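Local coordinates for protein particle-associated glycoside hydrolase (PDB 6C72) that probably degrades the capsular polysaccharide of its Acinetobacter baumannii host as a phage tailspike glycoside hydrolase, helping the virus enter the cell, at residues G96-L101 and I107-I112; H134-A139 and S209-T214. All blocks are in the same frame, centred on the assembly; numbering follows the deposited sequence.

Contact 1: G96-L101 and I107-I112; sequences GLRAEL and IDQTTI
Q109 reaches across from the N-cap position of helix 110-122 and joins its side-chain amide to the backbone of R98, much as a neighbouring strand would. The two segments form the connection between strand 89-91, at the N-terminal end of the parallel beta-helix, and helix 110-122. Followed outward, the glutamine first brushes L97, with Q109 CB 4.1 Å from L97 CD1. The side chain runs on extended, CD roughly anti to CA (chi2 -157°), which carries the amide to the loop. There Q109 OE1 accepts the backbone N-H of R98 in an almost straight bond (R98 N to Q109 OE1 2.8 Å) that arrives on a lone pair in the carbonyl plane. Q109 NE2 gives a weak bond in return to the carbonyl of the same residue (Q109 NE2 to R98 O 3.3 Å). Together the strong and the weak bond probably fix the rotation of the amide. L97 crosses the glutamine at about a right angle, its CG 3.8 Å from Q109 NE2, and L97 also touches I135 of strand 133-140. At one end of this polar link I112 adds an apolar touch, I112 CG2 meeting L97 CB at 3.9 Å. D108, meanwhile, shapes the helix start through an Asx turn, its OD1 taking both the backbone N and OG1 of T110. At the other end I107 crosses the arginine: its CD1 sits 3.9 Å from L101 CD1 and lies over one face of the R98 guanidinium, 3.7 Å from R98 CZ.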
ATOM      1  N   GLY A  96     -39.928   0.216 -23.028  1.00 37.19           N
ATOM      2  CA  GLY A  96     -40.953   1.227 -22.952  1.00 38.38           C
ATOM      3  C   GLY A  96     -40.639   2.394 -22.047  1.00 37.32           C
ATOM      4  O   GLY A  96     -41.477   3.288 -21.917  1.00 38.35           O
ATOM      5  N   LEU A  97     -39.468   2.422 -21.418  1.00 38.94           N
ATOM      6  CA  LEU A  97     -39.136   3.538 -20.541  1.00 38.36           C
ATOM      7  C   LEU A  97     -39.124   4.849 -21.330  1.00 38.97           C
ATOM      8  O   LEU A  97     -38.576   4.918 -22.433  1.00 39.99           O
ATOM      9  CB  LEU A  97     -37.783   3.291 -19.878  1.00 38.05           C
ATOM     10  CG  LEU A  97     -37.421   4.268 -18.762  1.00 37.31           C
ATOM     11  CD1 LEU A  97     -37.182   3.491 -17.474  1.00 36.47           C
ATOM     12  CD2 LEU A  97     -36.199   5.064 -19.142  1.00 37.87           C
ATOM     13  N   ARG A  98     -39.758   5.884 -20.781  1.00 50.51           N
ATOM     14  CA  ARG A  98     -39.848   7.156 -21.482  1.00 51.10           C
ATOM     15  C   ARG A  98     -38.586   7.974 -21.239  1.00 51.39           C
ATOM     16  O   ARG A  98     -38.220   8.231 -20.089  1.00 50.75           O
ATOM     17  CB  ARG A  98     -41.089   7.935 -21.034  1.00 50.86           C
ATOM     18  CG  ARG A  98     -42.426   7.438 -21.611  1.00 51.01           C
ATOM     19  CD  ARG A  98     -43.631   8.236 -21.061  1.00 51.12           C
ATOM     20  NE  ARG A  98     -43.613   9.645 -21.475  1.00 51.10           N
ATOM     21  CZ  ARG A  98     -44.545  10.548 -21.160  1.00 51.27           C
ATOM     22  NH1 ARG A  98     -45.596  10.201 -20.416  1.00 51.56           N
ATOM     23  NH2 ARG A  98     -44.433  11.801 -21.606  1.00 51.30           N
ATOM     24  N   ALA A  99     -37.933   8.398 -22.320  1.00 34.98           N
ATOM     25  CA  ALA A  99     -36.643   9.078 -22.241  1.00 33.80           C
ATOM     26  C   ALA A  99     -36.794  10.599 -22.176  1.00 34.12           C
ATOM     27  O   ALA A  99     -37.860  11.162 -22.444  1.00 35.49           O
ATOM     28  CB  ALA A  99     -35.763   8.711 -23.435  1.00 34.10           C
ATOM     29  N   GLU A 100     -35.693  11.256 -21.806  1.00 35.68           N
ATOM     30  CA  GLU A 100     -35.555  12.716 -21.836  1.00 36.21           C
ATOM     31  C   GLU A 100     -36.694  13.440 -21.126  1.00 35.50           C
ATOM     32  O   GLU A 100     -37.061  14.554 -21.493  1.00 35.97           O
ATOM     33  CB  GLU A 100     -35.426  13.224 -23.267  1.00 37.07           C
ATOM     34  CG  GLU A 100     -34.363  12.509 -24.047  1.00 38.08           C
ATOM     35  CD  GLU A 100     -33.393  13.473 -24.689  1.00 39.18           C
ATOM     36  OE1 GLU A 100     -32.520  14.009 -23.961  1.00 39.54           O
ATOM     37  OE2 GLU A 100     -33.515  13.712 -25.917  1.00 39.51           O
ATOM     38  N   LEU A 101     -37.262  12.824 -20.100  1.00 33.32           N
ATOM     39  CA  LEU A 101     -38.295  13.481 -19.320  1.00 33.98           C
ATOM     40  C   LEU A 101     -37.670  14.522 -18.396  1.00 32.95           C
ATOM     41  O   LEU A 101     -36.514  14.408 -17.991  1.00 32.16           O
ATOM     42  CB  LEU A 101     -39.083  12.438 -18.528  1.00 34.17           C
ATOM     43  CG  LEU A 101     -39.979  11.549 -19.403  1.00 35.62           C
ATOM     44  CD1 LEU A 101     -40.764  10.533 -18.581  1.00 35.98           C
ATOM     45  CD2 LEU A 101     -40.942  12.412 -20.233  1.00 37.61           C
ATOM     46  N   ILE A 107     -43.539  10.507 -13.315  1.00 46.78           N
ATOM     47  CA  ILE A 107     -44.047   9.275 -13.907  1.00 46.47           C
ATOM     48  C   ILE A 107     -43.309   8.102 -13.275  1.00 46.18           C
ATOM     49  O   ILE A 107     -42.079   8.002 -13.390  1.00 45.56           O
ATOM     50  CB  ILE A 107     -43.893   9.285 -15.436  1.00 46.04           C
ATOM     51  CG1 ILE A 107     -44.855  10.313 -16.047  1.00 46.48           C
ATOM     52  CG2 ILE A 107     -44.133   7.907 -16.009  1.00 45.78           C
ATOM     53  CD1 ILE A 107     -44.508  10.726 -17.458  1.00 46.50           C
ATOM     54  N   ASP A 108     -44.054   7.220 -12.603  1.00 39.15           N
ATOM     55  CA  ASP A 108     -43.459   6.040 -11.985  1.00 38.23           C
ATOM     56  C   ASP A 108     -43.149   5.024 -13.077  1.00 37.70           C
ATOM     57  O   ASP A 108     -44.058   4.516 -13.740  1.00 39.18           O
ATOM     58  CB  ASP A 108     -44.405   5.465 -10.923  1.00 39.97           C
ATOM     59  CG  ASP A 108     -43.810   4.265 -10.153  1.00 39.25           C
ATOM     60  OD1 ASP A 108     -42.664   3.843 -10.393  1.00 37.42           O
ATOM     61  OD2 ASP A 108     -44.485   3.767  -9.233  1.00 40.73           O
ATOM     62  N   GLN A 109     -41.869   4.730 -13.268  1.00 35.76           N
ATOM     63  CA  GLN A 109     -41.444   3.742 -14.251  1.00 35.25           C
ATOM     64  C   GLN A 109     -40.734   2.581 -13.560  1.00 34.38           C
ATOM     65  O   GLN A 109     -39.898   1.903 -14.165  1.00 33.47           O
ATOM     66  CB  GLN A 109     -40.550   4.374 -15.321  1.00 34.17           C
ATOM     67  CG  GLN A 109     -41.078   5.722 -15.850  1.00 34.95           C
ATOM     68  CD  GLN A 109     -40.558   6.089 -17.251  1.00 34.70           C
ATOM     69  OE1 GLN A 109     -40.988   5.519 -18.262  1.00 35.65           O
ATOM     70  NE2 GLN A 109     -39.597   6.997 -17.299  1.00 33.57           N
ATOM     71  N   THR A 110     -41.061   2.359 -12.282  1.00 34.95           N
ATOM     72  CA  THR A 110     -40.392   1.330 -11.490  1.00 35.32           C
ATOM     73  C   THR A 110     -40.540  -0.049 -12.125  1.00 35.39           C
ATOM     74  O   THR A 110     -39.558  -0.786 -12.279  1.00 35.09           O
ATOM     75  CB  THR A 110     -40.952   1.344 -10.065  1.00 36.75           C
ATOM     76  OG1 THR A 110     -40.576   2.572  -9.423  1.00 36.80           O
ATOM     77  CG2 THR A 110     -40.435   0.154  -9.248  1.00 37.67           C
ATOM     78  N   THR A 111     -41.757  -0.401 -12.525  1.00 39.70           N
ATOM     79  CA  THR A 111     -41.992  -1.731 -13.071  1.00 39.98           C
ATOM     80  C   THR A 111     -41.169  -1.974 -14.332  1.00 39.08           C
ATOM     81  O   THR A 111     -40.600  -3.060 -14.509  1.00 39.20           O
ATOM     82  CB  THR A 111     -43.486  -1.910 -13.346  1.00 40.62           C
ATOM     83  OG1 THR A 111     -44.208  -1.802 -12.113  1.00 41.66           O
ATOM     84  CG2 THR A 111     -43.766  -3.268 -13.972  1.00 41.01           C
ATOM     85  N   ILE A 112     -41.053  -0.960 -15.193  1.00 35.27           N
ATOM     86  CA  ILE A 112     -40.328  -1.133 -16.449  1.00 34.56           C
ATOM     87  C   ILE A 112     -38.849  -1.363 -16.188  1.00 33.16           C
ATOM     88  O   ILE A 112     -38.248  -2.289 -16.750  1.00 33.23           O
ATOM     89  CB  ILE A 112     -40.553   0.075 -17.376  1.00 34.92           C
ATOM     90  CG1 ILE A 112     -41.997   0.087 -17.894  1.00 36.98           C
ATOM     91  CG2 ILE A 112     -39.536   0.081 -18.517  1.00 34.10           C
ATOM     92  CD1 ILE A 112     -42.358   1.373 -18.572  1.00 37.67           C
TER

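Contact 2: H134-A139 and S209-T214; sequences HIYAKA and SRLGST. With ZN (zinc ion), chain D.
L211 lays its CD2 methyl over one face of the Y136 ring, a CH-pi contact that illustrates how a loop can pack on a beta-helix strand with no direct hydrogen bond between them. The methyl lies 3.8 Å from the ring centroid, 22° off the normal, and is offset toward the rim, so that L211 CD2 comes within 3.5 Å of Y136 CD1. The other branch reaches the root of the tyrosine, L211 CD1 standing 3.6 Å from Y136 CB. Y136 is turned to receive it by a chi1 of -65°, with CG anti to the carbonyl carbon. At the ring's edge, near its plane, R210 CA approaches Y136 CE1 at 4.0 Å. This is the compact part, and the tyrosine ring also stacks on H182.

Past L211 the contact opens out. R210 to S213 form a type II beta turn, with exposed G212 at its third position, and R210 folds back over it: R210 NH1 donates to L211 O at 2.9 Å, while one guanidinium face lies over S213 CB. At the strand's start, H134 binds a zinc ion through NE2 at 2.0 Å, and three waters share the metal, a wet counterpart to the packed ring. Farther along the strand, K138 makes salt bridges to D185 and to E160 of a neighbouring subunit.

E103 and H182 each bridge strand and loop: E103 bonds Y136 OH through its carbonyl and S209 OG through its carboxylate, and H182 bonds H134 ND1 and S209 O. The direct attraction between strand and loop is thus probably chiefly dispersion, and polar cohesion is relayed through residues outside the two segments, E103 and H182 among them.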
ATOM      1  N   HIS A 134     -34.891  12.648 -16.502  1.00 31.79           N
ATOM      2  CA  HIS A 134     -35.252  12.319 -15.129  1.00 30.78           C
ATOM      3  C   HIS A 134     -36.104  11.059 -15.142  1.00 30.26           C
ATOM      4  O   HIS A 134     -37.042  10.945 -15.938  1.00 30.69           O
ATOM      5  CB  HIS A 134     -35.996  13.470 -14.455  1.00 31.31           C
ATOM      6  CG  HIS A 134     -35.125  14.654 -14.159  1.00 31.84           C
ATOM      7  ND1 HIS A 134     -34.614  14.912 -12.906  1.00 31.72           N
ATOM      8  CD2 HIS A 134     -34.638  15.628 -14.968  1.00 32.76           C
ATOM      9  CE1 HIS A 134     -33.878  16.009 -12.948  1.00 32.43           C
ATOM     10  NE2 HIS A 134     -33.869  16.458 -14.190  1.00 33.06           N
ATOM     11  N   ILE A 135     -35.743  10.102 -14.295  1.00 33.79           N
ATOM     12  CA  ILE A 135     -36.392   8.801 -14.238  1.00 33.51           C
ATOM     13  C   ILE A 135     -36.786   8.542 -12.792  1.00 33.72           C
ATOM     14  O   ILE A 135     -35.917   8.487 -11.911  1.00 33.64           O
ATOM     15  CB  ILE A 135     -35.470   7.688 -14.758  1.00 33.06           C
ATOM     16  CG1 ILE A 135     -35.010   8.013 -16.179  1.00 33.79           C
ATOM     17  CG2 ILE A 135     -36.182   6.352 -14.727  1.00 32.99           C
ATOM     18  CD1 ILE A 135     -33.936   7.095 -16.697  1.00 34.07           C
ATOM     19  N   TYR A 136     -38.083   8.385 -12.543  1.00 33.02           N
ATOM     20  CA  TYR A 136     -38.585   7.987 -11.230  1.00 33.87           C
ATOM     21  C   TYR A 136     -38.860   6.493 -11.303  1.00 33.87           C
ATOM     22  O   TYR A 136     -39.883   6.066 -11.845  1.00 34.07           O
ATOM     23  CB  TYR A 136     -39.837   8.767 -10.849  1.00 34.87           C
ATOM     24  CG  TYR A 136     -39.620  10.256 -10.652  1.00 35.20           C
ATOM     25  CD1 TYR A 136     -39.306  10.775  -9.398  1.00 36.03           C
ATOM     26  CD2 TYR A 136     -39.757  11.147 -11.714  1.00 34.97           C
ATOM     27  CE1 TYR A 136     -39.126  12.132  -9.205  1.00 36.50           C
ATOM     28  CE2 TYR A 136     -39.570  12.507 -11.532  1.00 35.50           C
ATOM     29  CZ  TYR A 136     -39.256  12.995 -10.276  1.00 36.21           C
ATOM     30  OH  TYR A 136     -39.085  14.349 -10.088  1.00 36.90           O
ATOM     31  N   ALA A 137     -37.945   5.700 -10.752  1.00 33.91           N
ATOM     32  CA  ALA A 137     -38.043   4.251 -10.850  1.00 34.05           C
ATOM     33  C   ALA A 137     -37.038   3.595  -9.922  1.00 34.61           C
ATOM     34  O   ALA A 137     -35.832   3.646 -10.183  1.00 33.88           O
ATOM     35  CB  ALA A 137     -37.793   3.785 -12.284  1.00 32.99           C
ATOM     36  N   LYS A 138     -37.509   2.951  -8.858  1.00 32.72           N
ATOM     37  CA  LYS A 138     -36.594   2.285  -7.948  1.00 33.69           C
ATOM     38  C   LYS A 138     -36.330   0.882  -8.463  1.00 33.54           C
ATOM     39  O   LYS A 138     -37.188   0.268  -9.090  1.00 33.30           O
ATOM     40  CB  LYS A 138     -37.129   2.259  -6.514  1.00 35.47           C
ATOM     41  CG  LYS A 138     -38.352   1.461  -6.275  1.00 36.33           C
ATOM     42  CD  LYS A 138     -38.742   1.553  -4.804  1.00 38.10           C
ATOM     43  CE  LYS A 138     -39.874   0.590  -4.473  1.00 39.20           C
ATOM     44  NZ  LYS A 138     -40.074   0.466  -2.994  1.00 40.82           N
ATOM     45  N   ALA A 139     -35.114   0.411  -8.260  1.00 31.95           N
ATOM     46  CA  ALA A 139     -34.674  -0.849  -8.832  1.00 31.83           C
ATOM     47  C   ALA A 139     -34.005  -1.694  -7.767  1.00 33.49           C
ATOM     48  O   ALA A 139     -33.273  -1.189  -6.907  1.00 34.25           O
ATOM     49  CB  ALA A 139     -33.710  -0.637 -10.003  1.00 30.20           C
ATOM     50  N   SER A 209     -35.237  13.883  -4.521  1.00 35.66           N
ATOM     51  CA  SER A 209     -36.646  14.169  -4.745  1.00 35.97           C
ATOM     52  C   SER A 209     -37.300  12.946  -5.366  1.00 35.24           C
ATOM     53  O   SER A 209     -36.685  12.237  -6.167  1.00 34.57           O
ATOM     54  CB  SER A 209     -36.838  15.416  -5.626  1.00 36.41           C
ATOM     55  OG  SER A 209     -36.395  15.237  -6.964  1.00 35.86           O
ATOM     56  N   ARG A 210     -38.533  12.664  -4.945  1.00 35.48           N
ATOM     57  CA  ARG A 210     -39.128  11.366  -5.231  1.00 35.74           C
ATOM     58  C   ARG A 210     -40.643  11.479  -5.339  1.00 37.62           C
ATOM     59  O   ARG A 210     -41.249  12.469  -4.928  1.00 38.67           O
ATOM     60  CB  ARG A 210     -38.716  10.341  -4.155  1.00 34.69           C
ATOM     61  CG  ARG A 210     -38.980  10.760  -2.707  1.00 35.06           C
ATOM     62  CD  ARG A 210     -40.397  10.465  -2.318  1.00 36.38           C
ATOM     63  NE  ARG A 210     -40.584  10.359  -0.880  1.00 36.44           N
ATOM     64  CZ  ARG A 210     -41.665   9.823  -0.312  1.00 37.56           C
ATOM     65  NH1 ARG A 210     -42.646   9.344  -1.059  1.00 38.70           N
ATOM     66  NH2 ARG A 210     -41.760   9.759   1.000  1.00 37.65           N
ATOM     67  N   LEU A 211     -41.259  10.433  -5.883  1.00 45.00           N
ATOM     68  CA  LEU A 211     -42.710  10.417  -6.034  1.00 45.36           C
ATOM     69  C   LEU A 211     -43.382  10.149  -4.695  1.00 45.80           C
ATOM     70  O   LEU A 211     -42.905   9.335  -3.902  1.00 45.63           O
ATOM     71  CB  LEU A 211     -43.134   9.342  -7.027  1.00 45.01           C
ATOM     72  CG  LEU A 211     -42.491   9.408  -8.398  1.00 44.67           C
ATOM     73  CD1 LEU A 211     -43.011   8.243  -9.173  1.00 44.68           C
ATOM     74  CD2 LEU A 211     -42.840  10.720  -9.084  1.00 45.18           C
ATOM     75  N   GLY A 212     -44.508  10.818  -4.462  1.00 56.67           N
ATOM     76  CA  GLY A 212     -45.322  10.571  -3.292  1.00 57.25           C
ATOM     77  C   GLY A 212     -45.184  11.578  -2.170  1.00 57.98           C
ATOM     78  O   GLY A 212     -46.000  11.555  -1.243  1.00 58.64           O
ATOM     79  N   SER A 213     -44.191  12.461  -2.220  1.00 63.56           N
ATOM     80  CA  SER A 213     -44.019  13.462  -1.177  1.00 64.46           C
ATOM     81  C   SER A 213     -43.259  14.645  -1.746  1.00 64.60           C
ATOM     82  O   SER A 213     -42.253  14.457  -2.435  1.00 63.88           O
ATOM     83  CB  SER A 213     -43.258  12.902   0.025  1.00 64.60           C
ATOM     84  OG  SER A 213     -43.068  13.909   1.006  1.00 65.59           O
ATOM     85  N   THR A 214     -43.732  15.854  -1.445  1.00 90.15           N
ATOM     86  CA  THR A 214     -43.034  17.067  -1.842  1.00 90.48           C
ATOM     87  C   THR A 214     -42.084  17.590  -0.768  1.00 91.20           C
ATOM     88  O   THR A 214     -41.259  18.459  -1.065  1.00 91.46           O
ATOM     89  CB  THR A 214     -44.053  18.159  -2.206  1.00 91.17           C
ATOM     90  OG1 THR A 214     -44.762  18.574  -1.030  1.00 92.08           O
ATOM     91  CG2 THR A 214     -45.060  17.633  -3.226  1.00 90.68           C
TER
HETATM   92 ZN    ZN D 801     -33.021  18.105 -14.922  1.00 35.61          ZN
HETATM   93  O   HOH W   1     -34.051  19.984 -15.140  1.00 36.49           O
HETATM   94  O   HOH W   2     -31.494  18.840 -13.064  1.00 32.51           O
HETATM   95  O   HOH W   3     -32.661  17.786 -16.858  1.00 31.53           O

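How the contacts relate
Contact 1 closes before contact 2 opens along the chain, yet their centres lie only 11 Å apart, both at the N-terminal end of the parallel beta-helix. Strand 133-140 is the shared element. Its residues 134-139 belong to contact 2, while backbone hydrogen bonds are probable from H134 N to L101 O and from Q109 N to Y136 O, both across to contact 1. T110, the first residue of helix 110-122, and Q109 just before it also pack on A137. One strand therefore meets the 96-112 connection through backbone hydrogen bonds and the side chains of I135 and A137, and the later 209-214 loop through its tyrosine, joining the connection after strand 89-91 to the early coils of the beta-helix.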